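Local coordinates for IMC sub-compartment protein ISP1 (Toxoplasma gondii, PDB 4CHM), which belongs to the inner membrane complex sub-compartment proteins critical for parasite replication and adopts a pleckstrin homology fold, at residues Cys38-Asn43 with Leu104-Val109; Leu49-Glu54 with Arg58-Ser63; Lys66-Thr71 with Thr113-Leu118. All coordinates share one frame; numbering follows the deposited sequence.

Contact 1: residues Cys38-Asn43 with Leu104-Val109; sequences CILHYN and LRFDGV. With SO4 (sulfate ion), chain H.
Leu-40 and Phe-106 meet inside the barrel-like core of the pleckstrin homology fold. From 38-43 a single methyl, Leu-40 CD2, makes the contact. Leu-40 CD2 lies 3.9 Å from Phe-106 CE2 and about as far from Phe-106 CZ, so it rests against one bond of the ring. It approaches obliquely, and the two side chains cross at about a right angle. The same Leu-40 CD2 is 4.1 Å from Leu-104 CD1. A chi1 of -179° carries Leu-40 CG away from the backbone N, and together with chi2 (66°) it turns CD2 to Phe-106 and Leu-104. All three residues are buried, and the contact is wholly apolar.

The outer side of strand 101-105 differs. Arg-105 points to the other side of the strand, takes no part in the apolar contact, and bends at chi3 (-71°) before meeting a sulfate ion, probably from the crystallisation liquor. Arg-105 NH1 donates to sulfate O4 at 2.8 Å, nearly straight, at the guanidinium edge. Arg-105 NH2 donates to sulfate O2 at 3.1 Å.

Around the core patch, Leu-40 also packs on Ile-51 of strand 48-53 and Leu-20 of helix 10-22. Leu-104 touches Val-28 of strand 24-29, while Phe-106 and Leu-40 both reach helix 109-125.

Contact 2: residues Leu49-Glu54 with Arg58-Ser63; sequences LSISCE and RVIPLS. With SO4 (sulfate ion), chain F.
Arg-58, paired with Ile-51 across the strands, turns the edge of its guanidinium to a sulfate ion. The contact lies in the beta hairpin of strands 48-53 and 56-61, part of the pleckstrin homology fold. The sulfur lies in the guanidinium plane. Arg-58 NH2 donates to sulfate O4 at 2.7 Å, and Arg-58 NH1 to sulfate O3 at 2.9 Å. This two-pronged grip fixes the rotation of the group. The arginine chain is extended from CG to NE and carries the charge away from Ile-51. Ser-98 and Asn-100 also bond the sulfate, which probably came from the crystallisation liquor.

The short strand segments run antiparallel, at 161°. Two hydrogen-bonded pairs hold them. Leu-49 N bonds Ile-60 O at 2.9 Å, and Ile-60 N bonds Leu-49 O at 2.7 Å. Ile-51 N to Arg-58 O and Arg-58 N to Ile-51 O are both 2.9 Å. Between them sits the non-hydrogen-bonded pair Ser-50 and Val-59. There Ser-50 CA makes a CA-H...O contact of 3.2 Å with Arg-58 O.

Leu-49, Ile-51 and Ile-60 share one face of the sheet and are buried. Arg-58 shares their face at its exposed end and leads away. The three apolar residues reach across to strands 90-95 and 101-105, where Ile-60 meets Leu-93 and Ile-102. Ser-50 and Val-59 lie on the other face. Ile-60 has an unstaggered chi2 of 116°. This puts Ile-60 CD1 only 3.6 Å from Ile-51 CD1.

Contact 3: residues Lys66-Thr71 with Thr113-Leu118; sequences KALLHT and TCFVDL. With SO4 (sulfate ion), chain E.
The C-terminal helix 109-125 meets strand 65-69 and the turn after it through Val-116, which faces both His-70 and Leu-68. Val-116 CG1 sits over the centre of one face of the His-70 imidazole. Val-116 CG1 is 4.2 Å from the His-70 ring centroid and 11° off the normal, a CH-pi contact. The other methyl, Val-116 CG2, lies 3.7 Å from His-70 CB, so the valine straddles the ring and its stem. On the opposite face Thr-71 CG2 is offset toward the rim. The ring thus lies between the methyls of Val-116 and Thr-71, which limit its rotation.

In the pleckstrin homology fold the C-terminal helix caps one open end of the bent, barrel-like antiparallel sheet. Here Leu-68 extends the seam to Phe-115, which is buried. Leu-68 CD2 is 4.4 Å from Phe-115 CE2, in an oblique approach. Leu-68 CD1 is 3.9 Å from the backbone O of Val-116. Val-91 and Leu-93 of the adjacent strand pack beside Leu-68.

At the ring edge, His-70 NE2 donates to sulfate O3 at 2.6 Å, almost straight at 172°. A chi1 of 59° places the His-70 ring where Val-116 lies over its face. Gln-74 and Lys-120 also bond this sulfate.

Contact 1 is the core of the three. Contacts 2 and 3 are only partly buried. Contact 2 alone is joined by backbone hydrogen bonds, as expected for neighbouring strands; contacts 1 and 3 rest on side chains. Contact 1 is wholly apolar, while contact 3 adds a CH-pi contact on a polar imidazole and a leucine methyl against a backbone O. Strands 35-43 and 48-53 are neighbours in the sheet, and the Cys-38 to Cys-53 disulfide also ties contact 1 to contact 2. Phe-115 of contact 3 is the common hub: it touches Phe-106 and Leu-40 of contact 1 and Leu-49 of contact 2. An arginine binds a sulfate in contacts 1 and 2, a histidine in contact 3.

Contact 1: residues Cys38-Asn43 with Leu104-Val109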
loop_
_atom_site.group_PDB
_atom_site.type_symbol
_atom_site.label_atom_id
_atom_site.label_comp_id
_atom_site.label_asym_id
_atom_site.label_seq_id
_atom_site.Cartn_x
_atom_site.Cartn_y
_atom_site.Cartn_z
ATOM N N CYS A 38 -9.001 7.564 2.675
ATOM C CA CYS A 38 -9.120 7.207 1.294
ATOM C C CYS A 38 -9.698 5.817 1.042
ATOM O O CYS A 38 -9.719 4.996 1.905
ATOM C CB CYS A 38 -7.753 7.291 0.632
ATOM S SG CYS A 38 -6.862 8.830 0.712
ATOM N N ILE A 39 -10.124 5.573 -0.180
ATOM C CA ILE A 39 -10.412 4.233 -0.650
ATOM C C ILE A 39 -9.390 3.789 -1.670
ATOM O O ILE A 39 -9.118 4.497 -2.656
ATOM C CB ILE A 39 -11.813 4.181 -1.295
ATOM C CG1 ILE A 39 -12.897 4.591 -0.260
ATOM C CG2 ILE A 39 -12.075 2.838 -1.991
ATOM C CD1 ILE A 39 -13.073 3.610 0.875
ATOM N N LEU A 40 -8.809 2.623 -1.406
ATOM C CA LEU A 40 -7.844 1.987 -2.267
ATOM C C LEU A 40 -8.527 0.877 -3.019
ATOM O O LEU A 40 -9.217 0.034 -2.423
ATOM C CB LEU A 40 -6.690 1.397 -1.450
ATOM C CG LEU A 40 -5.549 0.692 -2.180
ATOM C CD1 LEU A 40 -4.735 1.667 -3.055
ATOM C CD2 LEU A 40 -4.639 -0.045 -1.178
ATOM N N HIS A 41 -8.295 0.839 -4.321
ATOM C CA HIS A 41 -8.976 -0.100 -5.183
ATOM C C HIS A 41 -8.030 -0.642 -6.209
ATOM O O HIS A 41 -7.097 0.036 -6.614
ATOM C CB HIS A 41 -10.170 0.570 -5.868
ATOM C CG HIS A 41 -10.928 -0.337 -6.801
ATOM N ND1 HIS A 41 -10.779 -0.291 -8.135
ATOM C CD2 HIS A 41 -11.937 -1.286 -6.555
ATOM C CE1 HIS A 41 -11.626 -1.188 -8.726
ATOM N NE2 HIS A 41 -12.332 -1.783 -7.768
ATOM N N TYR A 42 -8.235 -1.885 -6.612
ATOM C CA TYR A 42 -7.508 -2.431 -7.773
ATOM C C TYR A 42 -8.442 -2.662 -8.915
ATOM O O TYR A 42 -9.469 -3.324 -8.746
ATOM C CB TYR A 42 -6.835 -3.760 -7.441
ATOM C CG TYR A 42 -5.949 -4.254 -8.583
ATOM C CD1 TYR A 42 -4.877 -3.480 -9.032
ATOM C CD2 TYR A 42 -6.239 -5.429 -9.265
ATOM C CE1 TYR A 42 -4.080 -3.899 -10.076
ATOM C CE2 TYR A 42 -5.440 -5.862 -10.317
ATOM C CZ TYR A 42 -4.365 -5.093 -10.715
ATOM O OH TYR A 42 -3.562 -5.496 -11.765
ATOM N N ASN A 43 -8.059 -2.145 -10.091
ATOM C CA ASN A 43 -8.795 -2.339 -11.348
ATOM C C ASN A 43 -8.049 -3.327 -12.252
ATOM O O ASN A 43 -7.074 -2.960 -12.901
ATOM C CB ASN A 43 -8.961 -0.981 -12.069
ATOM C CG ASN A 43 -9.851 -1.075 -13.302
ATOM O OD1 ASN A 43 -9.514 -1.737 -14.275
ATOM N ND2 ASN A 43 -10.998 -0.421 -13.252
ATOM N N LEU A 104 0.917 4.507 2.188
ATOM C CA LEU A 104 -0.429 4.019 2.515
ATOM C C LEU A 104 -0.344 3.357 3.857
ATOM O O LEU A 104 0.528 2.487 4.088
ATOM C CB LEU A 104 -0.880 2.952 1.527
ATOM C CG LEU A 104 -0.891 3.307 0.044
ATOM C CD1 LEU A 104 -1.201 2.076 -0.767
ATOM C CD2 LEU A 104 -1.891 4.394 -0.223
ATOM N N ARG A 105 -1.241 3.718 4.752
ATOM C CA ARG A 105 -1.290 3.019 6.060
ATOM C C ARG A 105 -2.527 2.106 6.127
ATOM O O ARG A 105 -3.646 2.571 5.945
ATOM C CB ARG A 105 -1.335 4.019 7.217
ATOM C CG ARG A 105 -1.386 3.302 8.580
ATOM C CD ARG A 105 -1.505 4.291 9.712
ATOM N NE ARG A 105 -0.270 5.064 9.930
ATOM C CZ ARG A 105 -0.210 6.138 10.728
ATOM N NH1 ARG A 105 -1.328 6.591 11.300
ATOM N NH2 ARG A 105 0.935 6.810 10.894
ATOM N N PHE A 106 -2.296 0.808 6.308
ATOM C CA PHE A 106 -3.368 -0.164 6.383
ATOM C C PHE A 106 -3.874 -0.266 7.814
ATOM O O PHE A 106 -3.290 0.316 8.712
ATOM C CB PHE A 106 -2.879 -1.539 5.863
ATOM C CG PHE A 106 -2.601 -1.551 4.392
ATOM C CD1 PHE A 106 -1.384 -1.060 3.904
ATOM C CD2 PHE A 106 -3.618 -1.872 3.478
ATOM C CE1 PHE A 106 -1.173 -0.950 2.534
ATOM C CE2 PHE A 106 -3.407 -1.770 2.125
ATOM C CZ PHE A 106 -2.182 -1.308 1.644
ATOM N N ASP A 107 -4.874 -1.112 8.030
ATOM C CA ASP A 107 -5.480 -1.293 9.354
ATOM C C ASP A 107 -4.556 -1.935 10.398
ATOM O O ASP A 107 -4.792 -1.824 11.584
ATOM C CB ASP A 107 -6.760 -2.116 9.228
ATOM C CG ASP A 107 -7.870 -1.349 8.548
ATOM O OD1 ASP A 107 -7.590 -0.266 7.983
ATOM O OD2 ASP A 107 -9.029 -1.806 8.588
ATOM N N GLY A 108 -3.542 -2.653 9.960
ATOM C CA GLY A 108 -2.599 -3.243 10.904
ATOM C C GLY A 108 -1.550 -4.035 10.161
ATOM O O GLY A 108 -1.451 -3.944 8.920
ATOM N N VAL A 109 -0.722 -4.760 10.910
ATOM C CA VAL A 109 0.486 -5.344 10.359
ATOM C C VAL A 109 0.154 -6.417 9.333
ATOM O O VAL A 109 0.864 -6.576 8.349
ATOM C CB VAL A 109 1.395 -5.916 11.491
ATOM C CG1 VAL A 109 2.669 -6.509 10.910
ATOM C CG2 VAL A 109 1.749 -4.797 12.468
HETATM S S SO4 H . -0.218 8.451 14.147
HETATM O O1 SO4 H . -0.311 7.151 14.913
HETATM O O2 SO4 H . 1.102 8.579 13.394
HETATM O O3 SO4 H . -0.372 9.613 15.082
HETATM O O4 SO4 H . -1.350 8.615 13.173
#

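Contact 2: residues Leu49-Glu54 with Arg58-Ser63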
loop_
_atom_site.group_PDB
_atom_site.type_symbol
_atom_site.label_atom_id
_atom_site.label_comp_id
_atom_site.label_asym_id
_atom_site.label_seq_id
_atom_site.Cartn_x
_atom_site.Cartn_y
_atom_site.Cartn_z
ATOM N N LEU A 49 -4.009 0.661 -9.690
ATOM C CA LEU A 49 -4.543 0.991 -8.381
ATOM C C LEU A 49 -5.135 2.386 -8.444
ATOM O O LEU A 49 -4.531 3.293 -8.999
ATOM C CB LEU A 49 -3.416 1.028 -7.329
ATOM C CG LEU A 49 -2.827 -0.253 -6.755
ATOM C CD1 LEU A 49 -1.664 0.111 -5.849
ATOM C CD2 LEU A 49 -3.848 -1.077 -5.996
ATOM N N SER A 50 -6.239 2.592 -7.751
ATOM C CA SER A 50 -6.681 3.934 -7.506
ATOM C C SER A 50 -6.657 4.234 -6.027
ATOM O O SER A 50 -6.888 3.347 -5.185
ATOM C CB SER A 50 -8.078 4.148 -8.074
ATOM O OG SER A 50 -8.990 3.227 -7.504
ATOM N N ILE A 51 -6.439 5.513 -5.724
ATOM C CA ILE A 51 -6.513 6.043 -4.381
ATOM C C ILE A 51 -7.453 7.257 -4.440
ATOM O O ILE A 51 -7.204 8.219 -5.169
ATOM C CB ILE A 51 -5.132 6.515 -3.916
ATOM C CG1 ILE A 51 -4.128 5.342 -3.970
ATOM C CG2 ILE A 51 -5.213 7.102 -2.519
ATOM C CD1 ILE A 51 -2.697 5.761 -3.721
ATOM N N SER A 52 -8.508 7.212 -3.661
ATOM C CA SER A 52 -9.564 8.209 -3.739
ATOM C C SER A 52 -9.696 8.833 -2.394
ATOM O O SER A 52 -10.019 8.138 -1.446
ATOM C CB SER A 52 -10.884 7.520 -4.102
ATOM O OG SER A 52 -11.941 8.456 -4.146
ATOM N N CYS A 53 -9.452 10.148 -2.302
ATOM C CA CYS A 53 -9.520 10.871 -1.028
ATOM C C CYS A 53 -10.130 12.251 -1.243
ATOM O O CYS A 53 -9.789 12.931 -2.195
ATOM C CB CYS A 53 -8.120 11.087 -0.434
ATOM S SG CYS A 53 -6.901 9.809 -0.807
ATOM N N GLU A 54 -11.037 12.637 -0.361
ATOM C CA GLU A 54 -11.657 13.944 -0.431
ATOM C C GLU A 54 -12.061 14.293 -1.873
ATOM O O GLU A 54 -11.714 15.371 -2.405
ATOM C CB GLU A 54 -10.728 15.005 0.201
ATOM C CG GLU A 54 -10.625 14.810 1.724
ATOM C CD GLU A 54 -9.536 15.636 2.394
ATOM O OE1 GLU A 54 -8.896 16.465 1.719
ATOM O OE2 GLU A 54 -9.302 15.420 3.610
ATOM N N ARG A 58 -6.764 9.348 -7.772
ATOM C CA ARG A 58 -5.506 9.180 -8.458
ATOM C C ARG A 58 -5.335 7.759 -8.911
ATOM O O ARG A 58 -5.468 6.857 -8.142
ATOM C CB ARG A 58 -4.317 9.610 -7.614
ATOM C CG ARG A 58 -2.982 9.392 -8.276
ATOM C CD ARG A 58 -1.861 10.109 -7.570
ATOM N NE ARG A 58 -0.616 9.974 -8.282
ATOM C CZ ARG A 58 0.509 10.614 -8.016
ATOM N NH1 ARG A 58 0.601 11.459 -7.037
ATOM N NH2 ARG A 58 1.548 10.394 -8.760
ATOM N N VAL A 59 -5.001 7.592 -10.168
ATOM C CA VAL A 59 -4.824 6.297 -10.752
ATOM C C VAL A 59 -3.336 5.997 -10.964
ATOM O O VAL A 59 -2.660 6.724 -11.631
ATOM C CB VAL A 59 -5.615 6.150 -12.072
ATOM C CG1 VAL A 59 -5.229 4.893 -12.809
ATOM C CG2 VAL A 59 -7.115 6.163 -11.851
ATOM N N ILE A 60 -2.854 4.925 -10.371
ATOM C CA ILE A 60 -1.476 4.496 -10.559
ATOM C C ILE A 60 -1.445 3.144 -11.273
ATOM O O ILE A 60 -1.730 2.096 -10.660
ATOM C CB ILE A 60 -0.723 4.350 -9.219
ATOM C CG1 ILE A 60 -0.753 5.652 -8.419
ATOM C CG2 ILE A 60 0.737 3.987 -9.472
ATOM C CD1 ILE A 60 -1.485 5.535 -7.110
ATOM N N PRO A 61 -1.105 3.151 -12.577
ATOM C CA PRO A 61 -0.825 1.887 -13.275
ATOM C C PRO A 61 0.202 1.045 -12.521
ATOM O O PRO A 61 1.168 1.579 -11.966
ATOM C CB PRO A 61 -0.246 2.332 -14.633
ATOM C CG PRO A 61 -0.621 3.770 -14.776
ATOM C CD PRO A 61 -0.742 4.335 -13.378
ATOM N N LEU A 62 -0.008 -0.263 -12.506
ATOM C CA LEU A 62 0.913 -1.181 -11.848
ATOM C C LEU A 62 2.327 -1.018 -12.384
ATOM O O LEU A 62 3.319 -1.272 -11.687
ATOM C CB LEU A 62 0.455 -2.611 -12.072
ATOM C CG LEU A 62 0.470 -3.443 -10.816
ATOM C CD1 LEU A 62 -0.384 -2.773 -9.756
ATOM C CD2 LEU A 62 -0.045 -4.829 -11.133
ATOM N N SER A 63 2.416 -0.642 -13.647
ATOM C CA SER A 63 3.685 -0.575 -14.297
ATOM C C SER A 63 4.426 0.702 -13.880
ATOM O O SER A 63 5.617 0.822 -14.113
ATOM C CB SER A 63 3.516 -0.669 -15.815
ATOM O OG SER A 63 2.651 0.350 -16.294
HETATM S S SO4 F . 4.101 12.791 -8.006
HETATM O O1 SO4 F . 5.312 13.126 -7.206
HETATM O O2 SO4 F . 4.150 13.500 -9.289
HETATM O O3 SO4 F . 2.901 13.227 -7.236
HETATM O O4 SO4 F . 4.064 11.322 -8.287
#

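Contact 3: residues Lys66-Thr71 with Thr113-Leu118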
loop_
_atom_site.group_PDB
_atom_site.type_symbol
_atom_site.label_atom_id
_atom_site.label_comp_id
_atom_site.label_asym_id
_atom_site.label_seq_id
_atom_site.Cartn_x
_atom_site.Cartn_y
_atom_site.Cartn_z
ATOM N N LYS A 66 7.441 1.142 -9.169
ATOM C CA LYS A 66 8.791 0.665 -9.315
ATOM C C LYS A 66 9.174 -0.249 -8.135
ATOM O O LYS A 66 9.908 -1.214 -8.309
ATOM C CB LYS A 66 9.717 1.879 -9.358
ATOM C CG LYS A 66 11.170 1.609 -9.690
ATOM C CD LYS A 66 11.956 2.918 -9.573
ATOM C CE LYS A 66 13.387 2.701 -9.101
ATOM N NZ LYS A 66 14.085 1.686 -9.938
ATOM N N ALA A 67 8.668 0.056 -6.946
ATOM C CA ALA A 67 9.115 -0.649 -5.725
ATOM C C ALA A 67 8.095 -0.456 -4.603
ATOM O O ALA A 67 7.428 0.570 -4.549
ATOM C CB ALA A 67 10.482 -0.122 -5.277
ATOM N N LEU A 68 8.079 -1.341 -3.639
ATOM C CA LEU A 68 7.324 -1.110 -2.455
ATOM C C LEU A 68 8.243 -0.955 -1.283
ATOM O O LEU A 68 9.017 -1.803 -1.011
ATOM C CB LEU A 68 6.300 -2.200 -2.200
ATOM C CG LEU A 68 5.327 -2.549 -3.291
ATOM C CD1 LEU A 68 4.936 -3.983 -3.199
ATOM C CD2 LEU A 68 4.137 -1.646 -3.367
ATOM N N LEU A 69 8.101 0.154 -0.578
ATOM C CA LEU A 69 8.835 0.395 0.646
ATOM C C LEU A 69 8.014 -0.143 1.820
ATOM O O LEU A 69 6.914 0.320 2.067
ATOM C CB LEU A 69 9.053 1.896 0.812
ATOM C CG LEU A 69 9.594 2.689 -0.377
ATOM C CD1 LEU A 69 10.039 4.096 -0.009
ATOM C CD2 LEU A 69 10.720 1.935 -1.042
ATOM N N HIS A 70 8.526 -1.157 2.504
ATOM C CA HIS A 70 7.832 -1.718 3.656
ATOM C C HIS A 70 8.623 -1.887 4.955
ATOM O O HIS A 70 8.047 -1.856 6.012
ATOM C CB HIS A 70 7.153 -3.025 3.284
ATOM C CG HIS A 70 8.096 -4.067 2.788
ATOM N ND1 HIS A 70 8.471 -5.146 3.547
ATOM C CD2 HIS A 70 8.756 -4.185 1.615
ATOM C CE1 HIS A 70 9.304 -5.896 2.858
ATOM N NE2 HIS A 70 9.505 -5.329 1.688
ATOM N N THR A 71 9.930 -2.110 4.862
ATOM C CA THR A 71 10.759 -2.263 6.054
ATOM C C THR A 71 10.975 -0.932 6.752
ATOM O O THR A 71 10.977 0.110 6.121
ATOM C CB THR A 71 12.133 -2.897 5.766
ATOM O OG1 THR A 71 12.981 -1.937 5.141
ATOM C CG2 THR A 71 12.011 -4.147 4.900
ATOM N N THR A 113 1.353 -6.535 5.574
ATOM C CA THR A 113 2.173 -7.629 5.107
ATOM C C THR A 113 1.603 -8.317 3.884
ATOM O O THR A 113 2.309 -8.520 2.929
ATOM C CB THR A 113 2.429 -8.680 6.198
ATOM O OG1 THR A 113 3.018 -8.071 7.326
ATOM C CG2 THR A 113 3.338 -9.719 5.691
ATOM N N CYS A 114 0.311 -8.606 3.906
ATOM C CA CYS A 114 -0.374 -9.208 2.737
ATOM C C CYS A 114 -0.306 -8.369 1.504
ATOM O O CYS A 114 -0.254 -8.906 0.412
ATOM C CB CYS A 114 -1.850 -9.500 3.030
ATOM S SG CYS A 114 -2.091 -10.884 4.126
ATOM N N PHE A 115 -0.450 -7.053 1.666
ATOM C CA PHE A 115 -0.406 -6.162 0.527
ATOM C C PHE A 115 0.885 -6.290 -0.236
ATOM O O PHE A 115 0.892 -6.222 -1.487
ATOM C CB PHE A 115 -0.573 -4.702 0.941
ATOM C CG PHE A 115 -0.702 -3.757 -0.236
ATOM C CD1 PHE A 115 -1.846 -3.784 -1.044
ATOM C CD2 PHE A 115 0.253 -2.810 -0.488
ATOM C CE1 PHE A 115 -2.016 -2.872 -2.092
ATOM C CE2 PHE A 115 0.135 -1.937 -1.587
ATOM C CZ PHE A 115 -1.011 -1.964 -2.375
ATOM N N VAL A 116 1.994 -6.331 0.496
ATOM C CA VAL A 116 3.320 -6.429 -0.149
ATOM C C VAL A 116 3.414 -7.690 -1.014
ATOM O O VAL A 116 3.784 -7.615 -2.182
ATOM C CB VAL A 116 4.487 -6.339 0.884
ATOM C CG1 VAL A 116 5.821 -6.687 0.241
ATOM C CG2 VAL A 116 4.557 -4.919 1.465
ATOM N N ASP A 117 2.991 -8.819 -0.479
ATOM C CA ASP A 117 2.938 -10.066 -1.229
ATOM C C ASP A 117 1.990 -10.044 -2.408
ATOM O O ASP A 117 2.350 -10.449 -3.470
ATOM C CB ASP A 117 2.529 -11.197 -0.319
ATOM C CG ASP A 117 3.517 -11.440 0.765
ATOM O OD1 ASP A 117 4.703 -11.501 0.479
ATOM O OD2 ASP A 117 3.114 -11.554 1.898
ATOM N N LEU A 118 0.790 -9.533 -2.222
ATOM C CA LEU A 118 -0.179 -9.464 -3.291
ATOM C C LEU A 118 0.284 -8.590 -4.455
ATOM O O LEU A 118 0.075 -8.926 -5.586
ATOM C CB LEU A 118 -1.514 -8.949 -2.766
ATOM C CG LEU A 118 -2.622 -8.786 -3.792
ATOM C CD1 LEU A 118 -2.997 -10.106 -4.416
ATOM C CD2 LEU A 118 -3.832 -8.080 -3.231
HETATM S S SO4 E . 12.415 -6.223 -0.388
HETATM O O1 SO4 E . 13.140 -7.309 0.321
HETATM O O2 SO4 E . 12.806 -4.947 0.186
HETATM O O3 SO4 E . 10.952 -6.427 -0.230
HETATM O O4 SO4 E . 12.733 -6.256 -1.811
#